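Local coordinates for mandelate racemase/muconate lactonizing enzyme (Roseovarius nubinhibens, PDB 2QDD), which is an enolase-superfamily member of unknown function that binds magnesium and probably catalyses a reaction akin to those of mandelate racemase and muconate lactonizing enzyme, at residues 239-244 / 263-268. Numbering follows the deposited sequence.
Sequences PIMLDE and GVKIKP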
loop_
_atom_site.group_PDB
_atom_site.type_symbol
_atom_site.label_atom_id
_atom_site.label_comp_id
_atom_site.label_asym_id
_atom_site.label_seq_id
_atom_site.Cartn_x
_atom_site.Cartn_y
_atom_site.Cartn_z
ATOM N N PRO A 239 -3.089 -23.833 1.280
ATOM C CA PRO A 239 -4.369 -23.192 0.956
ATOM C C PRO A 239 -5.233 -22.938 2.196
ATOM O O PRO A 239 -5.359 -23.814 3.051
ATOM C CB PRO A 239 -5.064 -24.225 0.042
ATOM C CG PRO A 239 -3.984 -25.078 -0.484
ATOM C CD PRO A 239 -2.962 -25.146 0.621
ATOM N N ILE A 240 -5.813 -21.743 2.285
ATOM C CA ILE A 240 -6.624 -21.366 3.441
ATOM C C ILE A 240 -8.095 -21.233 3.055
ATOM O O ILE A 240 -8.443 -20.533 2.100
ATOM C CB ILE A 240 -6.063 -20.103 4.177
ATOM C CG1 ILE A 240 -5.006 -20.524 5.199
ATOM C CG2 ILE A 240 -7.156 -19.328 4.922
ATOM C CD1 ILE A 240 -3.602 -20.209 4.784
ATOM N N MET A 241 -8.941 -21.946 3.797
ATOM C CA MET A 241 -10.392 -21.916 3.636
ATOM C C MET A 241 -10.986 -21.108 4.788
ATOM O O MET A 241 -10.744 -21.418 5.956
ATOM C CB MET A 241 -10.925 -23.355 3.653
ATOM C CG MET A 241 -12.441 -23.524 3.759
ATOM S SD MET A 241 -13.329 -23.619 2.202
ATOM C CE MET A 241 -12.261 -24.620 1.156
ATOM N N LEU A 242 -11.745 -20.066 4.463
ATOM C CA LEU A 242 -12.441 -19.289 5.490
ATOM C C LEU A 242 -13.898 -19.704 5.619
ATOM O O LEU A 242 -14.464 -20.261 4.683
ATOM C CB LEU A 242 -12.344 -17.795 5.203
ATOM C CG LEU A 242 -10.945 -17.180 5.233
ATOM C CD1 LEU A 242 -11.057 -15.709 4.934
ATOM C CD2 LEU A 242 -10.243 -17.405 6.562
ATOM N N ASP A 243 -14.490 -19.432 6.784
ATOM C CA ASP A 243 -15.833 -19.914 7.127
ATOM C C ASP A 243 -16.512 -18.965 8.118
ATOM O O ASP A 243 -17.258 -18.076 7.714
ATOM C CB ASP A 243 -15.764 -21.358 7.665
ATOM C CG ASP A 243 -17.148 -21.977 7.939
ATOM O OD1 ASP A 243 -18.183 -21.425 7.501
ATOM O OD2 ASP A 243 -17.195 -23.037 8.598
ATOM N N GLU A 244 -16.235 -19.139 9.406
ATOM C CA GLU A 244 -17.055 -18.545 10.469
ATOM C C GLU A 244 -16.927 -17.027 10.618
ATOM O O GLU A 244 -17.818 -16.392 11.177
ATOM C CB GLU A 244 -16.780 -19.232 11.808
ATOM C CG GLU A 244 -17.264 -20.684 11.872
ATOM C CD GLU A 244 -16.185 -21.690 11.492
ATOM O OE1 GLU A 244 -15.128 -21.274 10.976
ATOM O OE2 GLU A 244 -16.391 -22.904 11.709
ATOM N N GLY A 263 -10.369 -20.217 -0.759
ATOM C CA GLY A 263 -11.675 -20.838 -0.680
ATOM C C GLY A 263 -12.476 -20.310 0.486
ATOM O O GLY A 263 -11.906 -19.852 1.487
ATOM N N VAL A 264 -13.800 -20.365 0.347
ATOM C CA VAL A 264 -14.727 -20.119 1.457
ATOM C C VAL A 264 -15.771 -21.242 1.602
ATOM O O VAL A 264 -16.103 -21.914 0.629
ATOM C CB VAL A 264 -15.441 -18.727 1.366
ATOM C CG1 VAL A 264 -14.428 -17.582 1.233
ATOM C CG2 VAL A 264 -16.461 -18.685 0.221
ATOM N N LYS A 265 -16.261 -21.444 2.824
ATOM C CA LYS A 265 -17.529 -22.137 3.056
ATOM C C LYS A 265 -18.678 -21.150 2.998
ATOM O O LYS A 265 -18.580 -20.044 3.533
ATOM C CB LYS A 265 -17.541 -22.821 4.424
ATOM C CG LYS A 265 -16.614 -24.006 4.538
ATOM C CD LYS A 265 -17.030 -24.900 5.682
ATOM C CE LYS A 265 -16.485 -26.298 5.506
ATOM N NZ LYS A 265 -16.539 -27.087 6.768
ATOM N N ILE A 266 -19.764 -21.549 2.343
ATOM C CA ILE A 266 -20.996 -20.761 2.359
ATOM C C ILE A 266 -22.103 -21.512 3.096
ATOM O O ILE A 266 -22.416 -22.664 2.771
ATOM C CB ILE A 266 -21.477 -20.371 0.940
ATOM C CG1 ILE A 266 -20.307 -19.852 0.098
ATOM C CG2 ILE A 266 -22.584 -19.315 1.022
ATOM C CD1 ILE A 266 -20.577 -19.900 -1.365
ATOM N N LYS A 267 -22.671 -20.853 4.104
ATOM C CA LYS A 267 -23.710 -21.438 4.937
ATOM C C LYS A 267 -24.848 -20.441 5.093
ATOM O O LYS A 267 -24.653 -19.392 5.701
ATOM C CB LYS A 267 -23.148 -21.827 6.310
ATOM C CG LYS A 267 -22.073 -22.897 6.250
ATOM C CD LYS A 267 -21.690 -23.374 7.612
ATOM C CE LYS A 267 -20.341 -24.050 7.553
ATOM N NZ LYS A 267 -19.915 -24.470 8.913
ATOM N N PRO A 268 -26.033 -20.761 4.539
ATOM C CA PRO A 268 -27.203 -19.873 4.523
ATOM C C PRO A 268 -27.589 -19.284 5.889
ATOM O O PRO A 268 -27.921 -18.102 5.964
ATOM C CB PRO A 268 -28.322 -20.776 3.994
ATOM C CG PRO A 268 -27.628 -21.783 3.168
ATOM C CD PRO A 268 -26.318 -22.038 3.854
HETATM O O HOH W 1 -19.833 -21.487 9.748
HETATM O O HOH W 2 -17.707 -25.940 8.855
#
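Strands 240-242 and 263-266 run side by side in the same direction, their local axes 27° apart, and Leu-242 is the residue that ties them together. Its N donates to Gly-263 O at 3.0 Å, meeting that carbonyl from above its plane, while its O takes Lys-265 N at 2.8 Å, nearly along the C=O axis. Gly-263 N adds a weak bond to Ile-240 O. Met-241, its chain folded back beyond CG, lays SD against the backbone of Val-264, 3.5 Å from its C; its CE would clash with a CB on Gly-263.

Past the last backbone bond, Asp-243 takes over. Its CG stands anti to the backbone N (chi1 -175°), which carries the carboxylate across to the two lysines. CB lies 4.0 Å from Lys-265 CB, and CG rests against the CB and CD of that obliquely crossing chain. At the tip, OD1 touches Lys-265 CB and Lys-267 CE, accepts a hydrogen bond from water 1 and forms a salt bridge with Arg-270. OD2 offers its syn lone pair to Lys-267 NZ at 3.1 Å and also receives water 2, which in turn accepts from both lysine NZ atoms. Lys-265 NZ stays 4.5 Å from OD2, its salt bridge going to Glu-220, and Lys-267 NZ also bonds Tyr-59. Salt bridges to Lys-267 and Arg-270 probably keep the carboxylate ionised despite nearby Glu-220. An alanine at Asp-243 would remove the carboxylate and would probably leave Lys-267 less firmly placed, besides costing a metal ligand. Asp-243 and Glu-244 follow strand 240-242 and, with Glu-220, bind Mg(2+) in this protein, though none is bound to this chain; this is the C-terminal mouth of parallel strands, joined through helix 249-258 as a beta-alpha-beta unit, where enolase-superfamily barrels carry their active site.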